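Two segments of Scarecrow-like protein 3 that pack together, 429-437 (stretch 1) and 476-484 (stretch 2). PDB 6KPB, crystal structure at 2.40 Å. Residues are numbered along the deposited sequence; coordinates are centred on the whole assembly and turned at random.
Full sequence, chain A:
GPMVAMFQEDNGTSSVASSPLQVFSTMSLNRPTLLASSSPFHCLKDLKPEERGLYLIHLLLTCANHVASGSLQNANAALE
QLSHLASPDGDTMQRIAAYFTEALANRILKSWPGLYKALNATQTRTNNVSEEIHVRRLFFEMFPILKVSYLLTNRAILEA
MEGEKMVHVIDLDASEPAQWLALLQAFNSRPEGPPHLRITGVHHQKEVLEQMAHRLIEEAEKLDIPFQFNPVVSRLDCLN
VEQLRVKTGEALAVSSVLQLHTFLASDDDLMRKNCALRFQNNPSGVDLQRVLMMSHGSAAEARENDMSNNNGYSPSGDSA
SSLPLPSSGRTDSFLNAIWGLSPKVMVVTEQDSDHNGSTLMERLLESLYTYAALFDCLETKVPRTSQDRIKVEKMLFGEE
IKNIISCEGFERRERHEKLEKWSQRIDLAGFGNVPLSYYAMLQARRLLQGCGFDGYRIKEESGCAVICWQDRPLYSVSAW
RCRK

Stretch 1, residues 429-437: AGFGNVPLS
Stretch 2 (476-484) SVSAWRCRK

Stretch 1 leaves a helix at Gly-430, whose positive phi (103/13) closes a Schellman motif; at these angles a CB would be jammed against the carbonyl O of Ala-429, which by itself calls for glycine. It then extends from Phe-431 (-102/145) through Gly-432 (-109/140) and Asn-433 (-71/136), running antiparallel to strand 476-482 at 137° between N-to-C directions. The register pairs Phe-431 with Cys-482, Gly-432 with Arg-481 and Asn-433 with Trp-480, CA to CA 4.5, 5.1 and 4.5 Å. Gly-432 and Arg-481 form the reciprocal pair: Gly-432 N to Arg-481 O is 2.5 Å, Arg-481 N to Gly-432 O 2.7 Å. Flanking hydrogen bonds run from Arg-483 N to Gly-430 O and from Val-434 N to Ala-479 O, both 2.8 Å.

Gly-432 leaves room for the side chain of Arg-481, its partner across the strands: an ideal CB on Gly-432 would lie 3.0 Å from Arg-481 NH2, a clash. Arg-481 (chi1 p) also packs its CG 3.6 Å from Val-434 CG2 (Val-434 chi1 t). On the face shared by Asn-433 and Trp-480, Asn-433 (t) sets ND2 over the indole of Trp-480 (m, chi2 86°), whose NE1 hydrogen-bonds Ser-478 OG at 2.7 Å. Phe-431 (m, chi2 -89°) points away, yet its CE1 lies 4.0 Å from Cys-482 SG. Leu-436 (m, t) reaches back, CD2 4.1 Å from Ala-479 CB.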

# COMPACT_ATOMS: atom_id res chain seq x y z
N ALA A 429 5.86 32.39 -25.89
CA ALA A 429 4.41 32.29 -25.82
C ALA A 429 3.72 33.64 -25.72
O ALA A 429 2.49 33.68 -25.64
CB ALA A 429 4.00 31.41 -24.64
N GLY A 430 4.48 34.73 -25.73
CA GLY A 430 3.91 36.06 -25.68
C GLY A 430 3.97 36.75 -24.33
O GLY A 430 3.30 37.77 -24.15
N PHE A 431 4.76 36.24 -23.40
CA PHE A 431 4.88 36.83 -22.07
C PHE A 431 6.18 37.63 -21.97
O PHE A 431 7.20 37.26 -22.55
CB PHE A 431 4.84 35.76 -20.98
CG PHE A 431 3.52 35.06 -20.87
CD1 PHE A 431 2.53 35.57 -20.04
CD2 PHE A 431 3.26 33.90 -21.58
CE1 PHE A 431 1.31 34.93 -19.93
CE2 PHE A 431 2.05 33.26 -21.47
CZ PHE A 431 1.07 33.77 -20.65
N GLY A 432 6.12 38.73 -21.22
CA GLY A 432 7.30 39.53 -20.92
C GLY A 432 7.66 39.37 -19.45
O GLY A 432 6.77 39.33 -18.59
N ASN A 433 8.95 39.28 -19.17
CA ASN A 433 9.41 39.06 -17.81
C ASN A 433 9.19 40.30 -16.96
O ASN A 433 9.47 41.42 -17.38
CB ASN A 433 10.88 38.66 -17.79
CG ASN A 433 11.42 38.50 -16.38
OD1 ASN A 433 12.32 39.22 -15.96
ND2 ASN A 433 10.85 37.55 -15.63
N VAL A 434 8.67 40.08 -15.75
CA VAL A 434 8.52 41.14 -14.76
C VAL A 434 9.51 40.85 -13.63
O VAL A 434 9.30 39.91 -12.85
CB VAL A 434 7.08 41.21 -14.23
CG1 VAL A 434 6.92 42.38 -13.26
CG2 VAL A 434 6.10 41.35 -15.38
N PRO A 435 10.60 41.61 -13.52
CA PRO A 435 11.61 41.31 -12.50
C PRO A 435 11.02 41.37 -11.10
O PRO A 435 10.19 42.23 -10.79
CB PRO A 435 12.67 42.40 -12.72
CG PRO A 435 11.96 43.48 -13.48
CD PRO A 435 10.96 42.79 -14.33
N LEU A 436 11.45 40.44 -10.26
CA LEU A 436 11.00 40.41 -8.88
C LEU A 436 11.54 41.62 -8.12
O LEU A 436 12.63 42.13 -8.42
CB LEU A 436 11.45 39.12 -8.20
CG LEU A 436 10.89 37.84 -8.82
CD1 LEU A 436 11.45 36.60 -8.13
CD2 LEU A 436 9.37 37.84 -8.76
N SER A 437 10.77 42.08 -7.15
CA SER A 437 11.14 43.27 -6.39
C SER A 437 12.42 43.02 -5.60
O SER A 437 12.60 41.96 -4.99
CB SER A 437 10.01 43.67 -5.44
OG SER A 437 10.45 44.61 -4.49
N SER A 476 13.30 27.65 -9.16
CA SER A 476 13.28 29.00 -9.68
C SER A 476 11.90 29.62 -9.48
O SER A 476 10.89 28.91 -9.44
CB SER A 476 13.67 29.04 -11.16
OG SER A 476 12.76 28.31 -11.96
N VAL A 477 11.87 30.94 -9.35
CA VAL A 477 10.63 31.70 -9.25
C VAL A 477 10.71 32.87 -10.22
O VAL A 477 11.70 33.62 -10.21
CB VAL A 477 10.37 32.21 -7.82
CG1 VAL A 477 9.04 32.94 -7.74
CG2 VAL A 477 10.41 31.06 -6.82
N SER A 478 9.69 33.03 -11.06
CA SER A 478 9.71 34.06 -12.09
C SER A 478 8.30 34.60 -12.31
O SER A 478 7.32 33.87 -12.19
CB SER A 478 10.28 33.51 -13.41
OG SER A 478 9.50 32.43 -13.89
N ALA A 479 8.23 35.88 -12.64
CA ALA A 479 6.97 36.58 -12.87
C ALA A 479 6.91 37.07 -14.31
O ALA A 479 7.92 37.50 -14.87
CB ALA A 479 6.80 37.75 -11.90
N TRP A 480 5.71 37.02 -14.90
CA TRP A 480 5.54 37.31 -16.31
C TRP A 480 4.24 38.07 -16.54
O TRP A 480 3.25 37.87 -15.84
CB TRP A 480 5.54 36.02 -17.14
CG TRP A 480 6.70 35.13 -16.83
CD1 TRP A 480 6.77 34.19 -15.84
CD2 TRP A 480 7.96 35.10 -17.50
NE1 TRP A 480 8.00 33.58 -15.86
CE2 TRP A 480 8.75 34.12 -16.87
CE3 TRP A 480 8.51 35.81 -18.58
CZ2 TRP A 480 10.05 33.83 -17.28
CZ3 TRP A 480 9.80 35.52 -18.99
CH2 TRP A 480 10.55 34.54 -18.33
N ARG A 481 4.27 38.95 -17.54
CA ARG A 481 3.10 39.70 -17.98
C ARG A 481 2.92 39.50 -19.48
O ARG A 481 3.84 39.10 -20.19
CB ARG A 481 3.23 41.20 -17.67
CG ARG A 481 4.34 41.86 -18.46
CD ARG A 481 4.27 43.37 -18.41
NE ARG A 481 4.26 43.95 -19.75
CZ ARG A 481 5.33 44.09 -20.52
NH1 ARG A 481 5.22 44.63 -21.73
NH2 ARG A 481 6.52 43.68 -20.08
N CYS A 482 1.71 39.80 -19.95
CA CYS A 482 1.38 39.59 -21.36
C CYS A 482 1.97 40.69 -22.23
O CYS A 482 1.87 41.88 -21.90
CB CYS A 482 -0.13 39.53 -21.54
SG CYS A 482 -0.91 38.10 -20.78
N ARG A 483 2.58 40.30 -23.34
CA ARG A 483 3.14 41.25 -24.29
C ARG A 483 2.14 41.52 -25.41
O ARG A 483 1.21 40.74 -25.65
CB ARG A 483 4.46 40.72 -24.87
CG ARG A 483 5.31 41.77 -25.56
CD ARG A 483 6.48 41.16 -26.32
NE ARG A 483 7.48 40.58 -25.44
CZ ARG A 483 7.63 39.27 -25.23
NH1 ARG A 483 6.84 38.41 -25.86
NH2 ARG A 483 8.57 38.84 -24.41
N LYS A 484 2.32 42.66 -26.08
CA LYS A 484 1.49 43.07 -27.22
C LYS A 484 0.02 43.25 -26.84
O LYS A 484 -0.39 43.08 -25.69
CB LYS A 484 1.60 42.06 -28.37
CG LYS A 484 2.87 42.19 -29.20
CD LYS A 484 2.99 41.06 -30.20
CE LYS A 484 3.23 41.58 -31.61
NZ LYS A 484 4.48 41.04 -32.21
OXT LYS A 484 -0.81 43.58 -27.69